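Local structure of intimin (Escherichia coli, 6TPL) at residues T102-T107 against V128-G133; T107-D112 against V189-V194; N139-F144 against N153-T158. The protein probably acts as a bacterial adhesin, its D0 and D1 Ig-like domains forming an extended extracellular juncture within the passenger. All coordinates share one frame; numbering follows the deposited sequence.

Contact 1: T102-T107 against V128-G133; sequences TKASIT and VKVMKG
Ser105 and Met131 pair between two antiparallel neighbouring strands, where strand 105-111 starts beside the end of strand 124-132 as the chain enters the second Ig-like domain. They exchange two backbone hydrogen bonds, Ser105 N to Met131 O (3.0 Å) and Met131 N to Ser105 O (2.9 Å). A third runs from Thr107 N to Lys129 O at 2.8 Å. Lys129 also bonds to the backbone of Glu108, so Thr107 and Glu108 together face one residue, consistent with a beta bulge. The branched side chains suit the buried face: Ile106 crosses Val128 at about a right angle, its CG2 3.6 Å from Val128 CG1, while Val130 CG2 approaches Ile106 CG1. On the other face, Thr107 turns OG1 between its backbone N and carbonyl carbon (chi1 58°), against Met131 CG at 3.5 Å, and CG2 lies on the same methionine. Thr107 OG1 is also 3.4 Å from Lys129 O, at most a weak hydrogen bond. The flexible Met131 chain lies across the compact threonine. Ser105 OG folds back to Lys103 O (2.7 Å), from above the carbonyl plane. Three backbone bonds engage facing N-H and C=O groups while Ile106, Val128 and Val130 pack on one face.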
ATOM      1  N   THR A 102      11.448 -17.052   4.343  1.00 22.75           N
ATOM      2  CA  THR A 102      11.570 -18.111   5.334  1.00 21.48           C
ATOM      3  C   THR A 102      10.836 -17.794   6.629  1.00 21.38           C
ATOM      4  O   THR A 102      10.739 -18.675   7.490  1.00 23.61           O
ATOM      5  CB  THR A 102      13.040 -18.400   5.666  1.00 22.49           C
ATOM      6  OG1 THR A 102      13.609 -17.280   6.358  1.00 19.87           O
ATOM      7  CG2 THR A 102      13.833 -18.694   4.402  1.00 25.89           C
ATOM      8  N   LYS A 103      10.318 -16.578   6.795  1.00 19.66           N
ATOM      9  CA  LYS A 103       9.731 -16.153   8.059  1.00 21.19           C
ATOM     10  C   LYS A 103       8.292 -15.692   7.864  1.00 19.70           C
ATOM     11  O   LYS A 103       7.982 -14.978   6.906  1.00 15.05           O
ATOM     12  CB  LYS A 103      10.544 -15.014   8.689  1.00 24.22           C
ATOM     13  CG  LYS A 103      11.981 -15.365   9.012  1.00 26.48           C
ATOM     14  CD  LYS A 103      12.781 -14.124   9.382  1.00 25.80           C
ATOM     15  CE  LYS A 103      12.413 -13.595  10.760  1.00 24.10           C
ATOM     16  NZ  LYS A 103      13.188 -12.362  11.088  1.00 23.63           N
ATOM     17  N   ALA A 104       7.420 -16.097   8.792  1.00 15.19           N
ATOM     18  CA  ALA A 104       6.038 -15.627   8.814  1.00 14.42           C
ATOM     19  C   ALA A 104       6.017 -14.104   8.881  1.00 13.89           C
ATOM     20  O   ALA A 104       6.389 -13.515   9.900  1.00 13.82           O
ATOM     21  CB  ALA A 104       5.270 -16.237   9.993  1.00 15.38           C
ATOM     22  N   SER A 105       5.600 -13.455   7.791  1.00 13.42           N
ATOM     23  CA  SER A 105       5.654 -12.005   7.678  1.00 13.02           C
ATOM     24  C   SER A 105       4.334 -11.471   7.141  1.00 12.46           C
ATOM     25  O   SER A 105       3.672 -12.117   6.326  1.00 12.48           O
ATOM     26  CB  SER A 105       6.793 -11.548   6.740  1.00 13.38           C
ATOM     27  OG  SER A 105       8.001 -12.244   6.990  1.00 14.04           O
ATOM     28  N   ILE A 106       3.966 -10.274   7.592  1.00 12.14           N
ATOM     29  CA  ILE A 106       2.856  -9.563   6.972  1.00 12.64           C
ATOM     30  C   ILE A 106       3.215  -9.250   5.525  1.00 12.03           C
ATOM     31  O   ILE A 106       4.287  -8.703   5.237  1.00 12.07           O
ATOM     32  CB  ILE A 106       2.531  -8.274   7.736  1.00 11.32           C
ATOM     33  CG1 ILE A 106       1.998  -8.597   9.125  1.00 11.19           C
ATOM     34  CG2 ILE A 106       1.504  -7.464   6.965  1.00 10.96           C
ATOM     35  CD1 ILE A 106       1.857  -7.392  10.037  1.00 11.30           C
ATOM     36  N   THR A 107       2.319  -9.600   4.605  1.00 11.83           N
ATOM     37  CA  THR A 107       2.514  -9.309   3.191  1.00 11.97           C
ATOM     38  C   THR A 107       1.596  -8.219   2.672  1.00 12.58           C
ATOM     39  O   THR A 107       1.881  -7.648   1.614  1.00 11.69           O
ATOM     40  CB  THR A 107       2.306 -10.574   2.343  1.00 12.30           C
ATOM     41  OG1 THR A 107       0.990 -11.088   2.564  1.00 12.40           O
ATOM     42  CG2 THR A 107       3.346 -11.627   2.696  1.00 14.29           C
ATOM     43  N   VAL A 128      -5.130  -7.736   7.303  1.00 11.28           N
ATOM     44  CA  VAL A 128      -3.719  -8.065   7.143  1.00 10.10           C
ATOM     45  C   VAL A 128      -3.618  -9.523   6.723  1.00 13.17           C
ATOM     46  O   VAL A 128      -4.425 -10.363   7.135  1.00 15.27           O
ATOM     47  CB  VAL A 128      -2.933  -7.818   8.446  1.00  9.69           C
ATOM     48  CG1 VAL A 128      -1.604  -8.542   8.403  1.00 16.07           C
ATOM     49  CG2 VAL A 128      -2.743  -6.330   8.670  1.00 10.39           C
ATOM     50  N   LYS A 129      -2.623  -9.820   5.891  1.00 10.80           N
ATOM     51  CA  LYS A 129      -2.309 -11.187   5.501  1.00 11.56           C
ATOM     52  C   LYS A 129      -0.887 -11.513   5.933  1.00 11.71           C
ATOM     53  O   LYS A 129       0.010 -10.669   5.837  1.00 11.48           O
ATOM     54  CB  LYS A 129      -2.457 -11.393   3.994  1.00 12.20           C
ATOM     55  CG  LYS A 129      -2.587 -12.853   3.589  1.00 13.17           C
ATOM     56  CD  LYS A 129      -2.631 -13.003   2.079  1.00 14.03           C
ATOM     57  CE  LYS A 129      -2.974 -14.424   1.664  1.00 16.00           C
ATOM     58  NZ  LYS A 129      -3.079 -14.542   0.181  1.00 20.29           N
ATOM     59  N   VAL A 130      -0.690 -12.737   6.412  1.00 12.27           N
ATOM     60  CA  VAL A 130       0.612 -13.227   6.846  1.00 12.67           C
ATOM     61  C   VAL A 130       0.955 -14.454   6.016  1.00 13.61           C
ATOM     62  O   VAL A 130       0.121 -15.353   5.861  1.00 14.07           O
ATOM     63  CB  VAL A 130       0.614 -13.573   8.345  1.00 12.72           C
ATOM     64  CG1 VAL A 130       1.972 -14.105   8.751  1.00 13.38           C
ATOM     65  CG2 VAL A 130       0.238 -12.357   9.166  1.00 13.46           C
ATOM     66  N   MET A 131       2.186 -14.507   5.512  1.00 14.06           N
ATOM     67  CA  MET A 131       2.608 -15.618   4.674  1.00 15.10           C
ATOM     68  C   MET A 131       4.027 -16.048   5.029  1.00 15.75           C
ATOM     69  O   MET A 131       4.811 -15.293   5.608  1.00 15.49           O
ATOM     70  CB  MET A 131       2.531 -15.253   3.184  1.00 15.88           C
ATOM     71  CG  MET A 131       1.214 -14.622   2.781  1.00 14.89           C
ATOM     72  SD  MET A 131       1.059 -14.405   0.990  1.00 15.72           S
ATOM     73  CE  MET A 131       0.797 -16.090   0.445  1.00 17.09           C
ATOM     74  N   LYS A 132       4.330 -17.297   4.681  1.00 16.78           N
ATOM     75  CA  LYS A 132       5.655 -17.886   4.821  1.00 17.72           C
ATOM     76  C   LYS A 132       5.786 -18.897   3.693  1.00 18.85           C
ATOM     77  O   LYS A 132       4.863 -19.686   3.466  1.00 19.14           O
ATOM     78  CB  LYS A 132       5.834 -18.562   6.185  1.00 18.79           C
ATOM     79  CG  LYS A 132       7.201 -19.204   6.392  1.00 26.61           C
ATOM     80  CD  LYS A 132       7.361 -19.689   7.830  1.00 35.13           C
ATOM     81  CE  LYS A 132       6.182 -20.557   8.262  1.00 44.43           C
ATOM     82  NZ  LYS A 132       6.348 -21.119   9.631  1.00 51.10           N
ATOM     83  N   GLY A 133       6.898 -18.850   2.970  1.00 22.53           N
ATOM     84  CA  GLY A 133       7.050 -19.713   1.811  1.00 21.19           C
ATOM     85  C   GLY A 133       6.005 -19.478   0.743  1.00 23.47           C
ATOM     86  O   GLY A 133       5.656 -20.406   0.003  1.00 21.81           O
TER

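Contact 2: T107-D112 against V189-V194; sequences TEIKAD and VKAPEV
Ile109 meets a flat group in the peptide joining Lys190 to Ala191: CG2 stands well above one face of that plane, 3.5 Å from Lys190 O. The carbonyl oxygen has a polar partner elsewhere, the side-chain amide of Gln77 in the first Ig-like domain, so the methyl group packs beside an oxygen already engaged. The one ring here, the pyrrolidine of Pro192, offers one corner, with CD 4.0 Å from Ile109 O.

Most of the contact is made by the two branches of Ile109. CG1 lies anti to the backbone N (chi1 179°), which carries that branch over Ala191 and leaves CG2 in the position between backbone N and carbonyl carbon. From CG1 the chain continues to CD1, only 3.5 Å from Ala191 CB, a tight approach for two carbons and one to which the small alanine is suited. CG2 also touches Val189 CG1 at 3.7 Å, the two side chains passing antiparallel to one another. Farther along, Ala111 CB faces Val194 CG1 more loosely, at 4.4 Å. Glu108 and Lys110 alternate with these apolar residues and point away; their charged ends form a long salt bridge, and Glu108 also bonds to Thr14.

Around this apolar seam, Tyr126 packs on Ala191 and Val194, Ala180 touches Ile109, and Ile97 of the preceding domain reaches Val189. The directions from Ile109 to Ala111 and from Val189 to Val194 differ by only 8°, without any hydrogen bonds between the segments. Strand 105-111 pairs with strand 124-132 in one sheet, whereas strands 189-190 and 194-197 belong to the other. After strand 105-111 the chain crosses to the second sheet, where strand 115-117 runs parallel to 194-197. This split first strand, closing one edge of a sandwich against the last strand, is characteristic of Ig-like folds.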
ATOM      1  N   THR A 107       2.319  -9.600   4.605  1.00 11.83           N
ATOM      2  CA  THR A 107       2.514  -9.309   3.191  1.00 11.97           C
ATOM      3  C   THR A 107       1.596  -8.219   2.672  1.00 12.58           C
ATOM      4  O   THR A 107       1.881  -7.648   1.614  1.00 11.69           O
ATOM      5  CB  THR A 107       2.306 -10.574   2.343  1.00 12.30           C
ATOM      6  OG1 THR A 107       0.990 -11.088   2.564  1.00 12.40           O
ATOM      7  CG2 THR A 107       3.346 -11.627   2.696  1.00 14.29           C
ATOM      8  N   GLU A 108       0.513  -7.912   3.381  1.00 11.74           N
ATOM      9  CA  GLU A 108      -0.362  -6.836   2.948  1.00 15.81           C
ATOM     10  C   GLU A 108      -1.197  -6.330   4.116  1.00 11.57           C
ATOM     11  O   GLU A 108      -1.418  -7.031   5.108  1.00 10.52           O
ATOM     12  CB  GLU A 108      -1.266  -7.292   1.799  1.00 16.76           C
ATOM     13  CG  GLU A 108      -1.866  -8.691   1.959  1.00 19.23           C
ATOM     14  CD  GLU A 108      -2.881  -9.020   0.868  1.00 17.28           C
ATOM     15  OE1 GLU A 108      -4.092  -8.907   1.141  1.00 12.52           O
ATOM     16  OE2 GLU A 108      -2.450  -9.359  -0.249  1.00 18.79           O
ATOM     17  N   ILE A 109      -1.652  -5.089   3.971  1.00 10.33           N
ATOM     18  CA  ILE A 109      -2.557  -4.441   4.911  1.00 10.07           C
ATOM     19  C   ILE A 109      -3.447  -3.538   4.063  1.00 10.00           C
ATOM     20  O   ILE A 109      -2.948  -2.705   3.297  1.00 10.08           O
ATOM     21  CB  ILE A 109      -1.790  -3.671   6.003  1.00 10.03           C
ATOM     22  CG1 ILE A 109      -2.773  -2.991   6.945  1.00  9.82           C
ATOM     23  CG2 ILE A 109      -0.847  -2.676   5.379  1.00 10.16           C
ATOM     24  CD1 ILE A 109      -2.188  -2.631   8.288  1.00 11.54           C
ATOM     25  N   LYS A 110      -4.760  -3.736   4.141  1.00 11.24           N
ATOM     26  CA  LYS A 110      -5.719  -3.014   3.317  1.00  9.97           C
ATOM     27  C   LYS A 110      -6.822  -2.443   4.197  1.00  9.86           C
ATOM     28  O   LYS A 110      -7.230  -3.074   5.176  1.00 10.15           O
ATOM     29  CB  LYS A 110      -6.330  -3.930   2.246  1.00 11.17           C
ATOM     30  CG  LYS A 110      -5.333  -4.499   1.245  1.00 15.73           C
ATOM     31  CD  LYS A 110      -6.033  -5.451   0.284  1.00 20.30           C
ATOM     32  CE  LYS A 110      -5.077  -6.075  -0.716  1.00 24.43           C
ATOM     33  NZ  LYS A 110      -5.797  -6.976  -1.663  1.00 27.72           N
ATOM     34  N   ALA A 111      -7.287  -1.242   3.848  1.00  9.68           N
ATOM     35  CA  ALA A 111      -8.449  -0.616   4.467  1.00  9.67           C
ATOM     36  C   ALA A 111      -9.587  -0.623   3.455  1.00 10.75           C
ATOM     37  O   ALA A 111      -9.369  -0.352   2.270  1.00 12.05           O
ATOM     38  CB  ALA A 111      -8.122   0.812   4.916  1.00  9.68           C
ATOM     39  N   ASP A 112     -10.795  -0.971   3.906  1.00  9.91           N
ATOM     40  CA  ASP A 112     -11.904  -1.058   2.963  1.00 10.15           C
ATOM     41  C   ASP A 112     -12.350   0.319   2.476  1.00 10.33           C
ATOM     42  O   ASP A 112     -12.904   0.420   1.377  1.00 10.56           O
ATOM     43  CB  ASP A 112     -13.061  -1.855   3.586  1.00 10.25           C
ATOM     44  CG  ASP A 112     -13.724  -1.154   4.757  1.00 10.27           C
ATOM     45  OD1 ASP A 112     -14.946  -1.373   4.949  1.00 10.86           O
ATOM     46  OD2 ASP A 112     -13.053  -0.394   5.480  1.00 10.12           O
ATOM     47  N   VAL A 189       4.671  -2.209   9.979  1.00 10.90           N
ATOM     48  CA  VAL A 189       3.809  -2.161   8.802  1.00 10.57           C
ATOM     49  C   VAL A 189       2.741  -1.094   8.990  1.00 10.41           C
ATOM     50  O   VAL A 189       1.989  -1.109   9.974  1.00 13.42           O
ATOM     51  CB  VAL A 189       3.175  -3.532   8.527  1.00 10.49           C
ATOM     52  CG1 VAL A 189       2.151  -3.411   7.399  1.00 14.00           C
ATOM     53  CG2 VAL A 189       4.240  -4.554   8.170  1.00 10.69           C
ATOM     54  N   LYS A 190       2.663  -0.167   8.038  1.00 10.31           N
ATOM     55  CA  LYS A 190       1.722   0.944   8.097  1.00 11.40           C
ATOM     56  C   LYS A 190       0.580   0.710   7.115  1.00 12.94           C
ATOM     57  O   LYS A 190       0.815   0.357   5.952  1.00 10.86           O
ATOM     58  CB  LYS A 190       2.416   2.268   7.767  1.00 15.98           C
ATOM     59  CG  LYS A 190       3.618   2.586   8.633  1.00 15.95           C
ATOM     60  CD  LYS A 190       3.208   2.762  10.078  1.00 15.97           C
ATOM     61  CE  LYS A 190       4.404   3.053  10.965  1.00 20.32           C
ATOM     62  NZ  LYS A 190       4.002   3.231  12.389  1.00 19.61           N
ATOM     63  N   ALA A 191      -0.645   0.913   7.583  1.00  9.91           N
ATOM     64  CA  ALA A 191      -1.806   0.899   6.710  1.00  9.78           C
ATOM     65  C   ALA A 191      -1.919   2.233   5.979  1.00  9.82           C
ATOM     66  O   ALA A 191      -1.275   3.216   6.360  1.00  9.96           O
ATOM     67  CB  ALA A 191      -3.071   0.641   7.525  1.00  9.78           C
ATOM     68  N   PRO A 192      -2.729   2.300   4.922  1.00 13.33           N
ATOM     69  CA  PRO A 192      -3.069   3.611   4.356  1.00 15.47           C
ATOM     70  C   PRO A 192      -3.637   4.518   5.440  1.00 10.40           C
ATOM     71  O   PRO A 192      -4.395   4.076   6.306  1.00 10.34           O
ATOM     72  CB  PRO A 192      -4.119   3.285   3.288  1.00 16.11           C
ATOM     73  CG  PRO A 192      -3.927   1.824   2.968  1.00 18.14           C
ATOM     74  CD  PRO A 192      -3.421   1.188   4.238  1.00 13.65           C
ATOM     75  N   GLU A 193      -3.246   5.786   5.405  1.00 10.17           N
ATOM     76  CA  GLU A 193      -3.860   6.768   6.288  1.00 12.98           C
ATOM     77  C   GLU A 193      -5.335   6.921   5.933  1.00 11.11           C
ATOM     78  O   GLU A 193      -5.718   6.862   4.763  1.00 14.10           O
ATOM     79  CB  GLU A 193      -3.134   8.109   6.169  1.00 15.54           C
ATOM     80  CG  GLU A 193      -3.483   9.101   7.254  1.00 18.43           C
ATOM     81  CD  GLU A 193      -2.564  10.305   7.245  1.00 22.79           C
ATOM     82  OE1 GLU A 193      -2.404  10.919   6.171  1.00 24.31           O
ATOM     83  OE2 GLU A 193      -1.996  10.625   8.309  1.00 26.26           O
ATOM     84  N   VAL A 194      -6.173   7.076   6.957  1.00 10.38           N
ATOM     85  CA  VAL A 194      -7.597   7.330   6.781  1.00 10.46           C
ATOM     86  C   VAL A 194      -7.949   8.596   7.547  1.00 10.77           C
ATOM     87  O   VAL A 194      -7.135   9.143   8.293  1.00 10.93           O
ATOM     88  CB  VAL A 194      -8.465   6.146   7.253  1.00 10.35           C
ATOM     89  CG1 VAL A 194      -8.068   4.871   6.513  1.00 10.13           C
ATOM     90  CG2 VAL A 194      -8.349   5.967   8.765  1.00 10.43           C
TER

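Contact 3: N139-F144 against N153-T158; sequences NQEVTF and NSTEKT
Val142 and Glu156 form the central hydrogen-bonded pair of an antiparallel contact, Val142 N giving to Glu156 O at 2.9 Å and Glu156 N returning to Val142 O. Phe144 N to Ser154 O (2.7 Å) continues the pairing at one end, and Thr158 N to Gln140 O at the other. Here Thr158 also takes part through its side chain: with OG1 between the backbone N and carbonyl carbon (chi1 55°), it accepts Gln140 N at 3.0 Å. The same hydroxyl bonds to Val137 O, and the buried CG2 packs on Val142 CG2 at 3.9 Å, so threonine supplies both a polar and an apolar arm. On the exposed face, Glu141 and Lys157 run alongside each other in one direction. Glu141 OE1 lies 3.6 Å from Lys157 CE. Its distance to Lys157 NZ is 4.4 Å, too long for a salt bridge. On the opposite face, within its own segment, Asn153 ND2 bonds to Glu156 OE1 on its anti side (2.8 Å). Farther out, Val130 backs Val142 and Thr158, while Ala164 and Val166 of strand 163-169 meet Glu156. The chemistry implies an edge held chiefly by backbone bonds, with charges that probably attract only mildly and a threonine hydroxyl satisfied at the buried end.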
ATOM      1  N   ASN A 139      -3.110 -18.899  12.496  1.00 20.49           N
ATOM      2  CA  ASN A 139      -2.900 -18.844  13.943  1.00 23.94           C
ATOM      3  C   ASN A 139      -1.670 -18.023  14.328  1.00 19.66           C
ATOM      4  O   ASN A 139      -1.073 -18.236  15.388  1.00 18.06           O
ATOM      5  CB  ASN A 139      -2.811 -20.252  14.539  1.00 24.04           C
ATOM      6  CG  ASN A 139      -4.158 -20.946  14.582  1.00 25.19           C
ATOM      7  OD1 ASN A 139      -5.059 -20.528  15.311  1.00 27.44           O
ATOM      8  ND2 ASN A 139      -4.300 -22.014  13.810  1.00 25.97           N
ATOM      9  N   GLN A 140      -1.307 -17.062  13.485  1.00 17.37           N
ATOM     10  CA  GLN A 140      -0.253 -16.101  13.783  1.00 18.28           C
ATOM     11  C   GLN A 140      -0.876 -14.858  14.404  1.00 21.26           C
ATOM     12  O   GLN A 140      -1.862 -14.324  13.884  1.00 17.34           O
ATOM     13  CB  GLN A 140       0.508 -15.733  12.508  1.00 18.05           C
ATOM     14  CG  GLN A 140       1.697 -14.822  12.729  1.00 19.87           C
ATOM     15  CD  GLN A 140       2.937 -15.581  13.153  1.00 23.19           C
ATOM     16  OE1 GLN A 140       3.021 -16.799  12.982  1.00 31.52           O
ATOM     17  NE2 GLN A 140       3.910 -14.865  13.700  1.00 20.00           N
ATOM     18  N   GLU A 141      -0.308 -14.401  15.515  1.00 18.33           N
ATOM     19  CA  GLU A 141      -0.843 -13.235  16.211  1.00 15.18           C
ATOM     20  C   GLU A 141      -0.384 -11.962  15.513  1.00 14.97           C
ATOM     21  O   GLU A 141       0.817 -11.670  15.472  1.00 14.40           O
ATOM     22  CB  GLU A 141      -0.402 -13.229  17.677  1.00 20.13           C
ATOM     23  CG  GLU A 141      -1.186 -14.184  18.566  1.00 20.91           C
ATOM     24  CD  GLU A 141      -1.002 -13.896  20.048  1.00 27.98           C
ATOM     25  OE1 GLU A 141      -1.673 -14.562  20.862  1.00 31.69           O
ATOM     26  OE2 GLU A 141      -0.195 -13.008  20.398  1.00 29.59           O
ATOM     27  N   VAL A 142      -1.334 -11.216  14.955  1.00 14.53           N
ATOM     28  CA  VAL A 142      -1.082  -9.890  14.407  1.00  9.93           C
ATOM     29  C   VAL A 142      -1.544  -8.865  15.428  1.00 11.72           C
ATOM     30  O   VAL A 142      -2.698  -8.901  15.872  1.00 13.20           O
ATOM     31  CB  VAL A 142      -1.809  -9.691  13.067  1.00 11.95           C
ATOM     32  CG1 VAL A 142      -1.531  -8.296  12.525  1.00 10.81           C
ATOM     33  CG2 VAL A 142      -1.397 -10.760  12.069  1.00 11.44           C
ATOM     34  N   THR A 143      -0.654  -7.954  15.807  1.00 12.04           N
ATOM     35  CA  THR A 143      -0.977  -6.895  16.754  1.00  9.96           C
ATOM     36  C   THR A 143      -1.139  -5.579  16.003  1.00  9.80           C
ATOM     37  O   THR A 143      -0.293  -5.219  15.172  1.00  9.09           O
ATOM     38  CB  THR A 143       0.097  -6.769  17.840  1.00 13.69           C
ATOM     39  OG1 THR A 143       0.160  -7.988  18.594  1.00 14.12           O
ATOM     40  CG2 THR A 143      -0.234  -5.613  18.782  1.00 13.21           C
ATOM     41  N   PHE A 144      -2.238  -4.878  16.289  1.00  9.71           N
ATOM     42  CA  PHE A 144      -2.602  -3.629  15.633  1.00 11.83           C
ATOM     43  C   PHE A 144      -2.506  -2.475  16.625  1.00 13.72           C
ATOM     44  O   PHE A 144      -2.827  -2.637  17.805  1.00 12.49           O
ATOM     45  CB  PHE A 144      -4.048  -3.670  15.090  1.00 11.34           C
ATOM     46  CG  PHE A 144      -4.292  -4.701  14.020  1.00 10.14           C
ATOM     47  CD1 PHE A 144      -4.537  -6.029  14.352  1.00 11.57           C
ATOM     48  CD2 PHE A 144      -4.311  -4.334  12.683  1.00 11.56           C
ATOM     49  CE1 PHE A 144      -4.773  -6.981  13.373  1.00 11.09           C
ATOM     50  CE2 PHE A 144      -4.544  -5.281  11.693  1.00 13.22           C
ATOM     51  CZ  PHE A 144      -4.776  -6.605  12.038  1.00 11.94           C
ATOM     52  N   ASN A 153      -9.962  -4.737  18.476  1.00 11.82           N
ATOM     53  CA  ASN A 153      -9.091  -5.588  19.273  1.00 12.73           C
ATOM     54  C   ASN A 153      -7.659  -5.146  19.026  1.00 14.48           C
ATOM     55  O   ASN A 153      -7.362  -4.465  18.042  1.00 12.11           O
ATOM     56  CB  ASN A 153      -9.254  -7.073  18.922  1.00 14.08           C
ATOM     57  CG  ASN A 153      -9.929  -7.871  20.027  1.00 11.45           C
ATOM     58  OD1 ASN A 153     -10.079  -7.399  21.153  1.00 13.79           O
ATOM     59  ND2 ASN A 153     -10.329  -9.096  19.705  1.00 13.36           N
ATOM     60  N   SER A 154      -6.771  -5.525  19.936  0.62 15.38           N
ATOM     61  CA  SER A 154      -5.358  -5.233  19.740  0.62 13.86           C
ATOM     62  C   SER A 154      -4.628  -6.352  19.015  0.62 11.74           C
ATOM     63  O   SER A 154      -3.654  -6.083  18.301  0.62 14.63           O
ATOM     64  CB  SER A 154      -4.674  -4.970  21.085  0.62 17.76           C
ATOM     65  OG  SER A 154      -4.812  -3.613  21.478  0.62 19.54           O
ATOM     66  N   THR A 155      -5.076  -7.597  19.172  0.62 13.85           N
ATOM     67  CA  THR A 155      -4.401  -8.740  18.572  0.62 13.86           C
ATOM     68  C   THR A 155      -5.434  -9.731  18.059  0.62 14.57           C
ATOM     69  O   THR A 155      -6.385 -10.071  18.771  0.62 14.58           O
ATOM     70  CB  THR A 155      -3.464  -9.422  19.579  0.62 14.44           C
ATOM     71  OG1 THR A 155      -2.441  -8.503  19.983  0.62 14.32           O
ATOM     72  CG2 THR A 155      -2.817 -10.654  18.964  0.62 14.54           C
ATOM     73  N   GLU A 156      -5.234 -10.186  16.824  1.00 13.72           N
ATOM     74  CA  GLU A 156      -6.102 -11.142  16.150  1.00 13.94           C
ATOM     75  C   GLU A 156      -5.205 -12.216  15.549  1.00 14.04           C
ATOM     76  O   GLU A 156      -4.131 -11.907  15.022  1.00 13.62           O
ATOM     77  CB  GLU A 156      -6.944 -10.473  15.057  1.00 13.46           C
ATOM     78  CG  GLU A 156      -8.075  -9.595  15.582  1.00 13.50           C
ATOM     79  CD  GLU A 156      -9.212 -10.400  16.180  1.00 17.47           C
ATOM     80  OE1 GLU A 156      -9.973  -9.845  17.002  1.00 15.70           O
ATOM     81  OE2 GLU A 156      -9.349 -11.592  15.830  1.00 17.83           O
ATOM     82  N   LYS A 157      -5.624 -13.473  15.658  1.00 14.67           N
ATOM     83  CA  LYS A 157      -4.877 -14.579  15.078  1.00 15.51           C
ATOM     84  C   LYS A 157      -5.363 -14.826  13.656  1.00 16.39           C
ATOM     85  O   LYS A 157      -6.569 -14.818  13.396  1.00 14.81           O
ATOM     86  CB  LYS A 157      -5.038 -15.842  15.924  1.00 19.29           C
ATOM     87  CG  LYS A 157      -4.388 -15.765  17.302  1.00 25.84           C
ATOM     88  CD  LYS A 157      -4.635 -17.033  18.115  1.00 34.27           C
ATOM     89  CE  LYS A 157      -3.986 -16.935  19.492  1.00 37.81           C
ATOM     90  NZ  LYS A 157      -4.220 -18.147  20.327  1.00 43.83           N
ATOM     91  N   THR A 158      -4.422 -15.030  12.734  1.00 14.40           N
ATOM     92  CA  THR A 158      -4.788 -15.241  11.339  1.00 14.25           C
ATOM     93  C   THR A 158      -5.619 -16.514  11.181  1.00 15.03           C
ATOM     94  O   THR A 158      -5.461 -17.489  11.924  1.00 15.69           O
ATOM     95  CB  THR A 158      -3.534 -15.326  10.460  1.00 13.96           C
ATOM     96  OG1 THR A 158      -2.652 -16.349  10.956  1.00 14.46           O
ATOM     97  CG2 THR A 158      -2.785 -14.003  10.455  1.00 13.26           C
TER
HETATM   98  O   HOH W   1      -3.769  -1.624  20.143  1.00 20.21           O

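Contacts 1 and 2 share Thr107 and both use strand 105-111: contact 1 binds it within its own sheet, whereas contact 2 packs it against the edge of the opposing one. Contact 3 lies in that opposing sheet, joining strands 141-146 and 155-157. It is the most superficial, with four exposed residues among those that touch; contact 1 has two and contact 2 none. Hydrogen-bonded pairing dominates contacts 1 and 3, while contact 2, nearest the centre of the chain, depends on aliphatic packing. The interior unites them: Val128 CG2 rests 3.7 Å from Phe144 CE2 and also touches Ile109, and Ile106 meets Val189. Glu141 and Lys157 lie on the exposed side of contact 3.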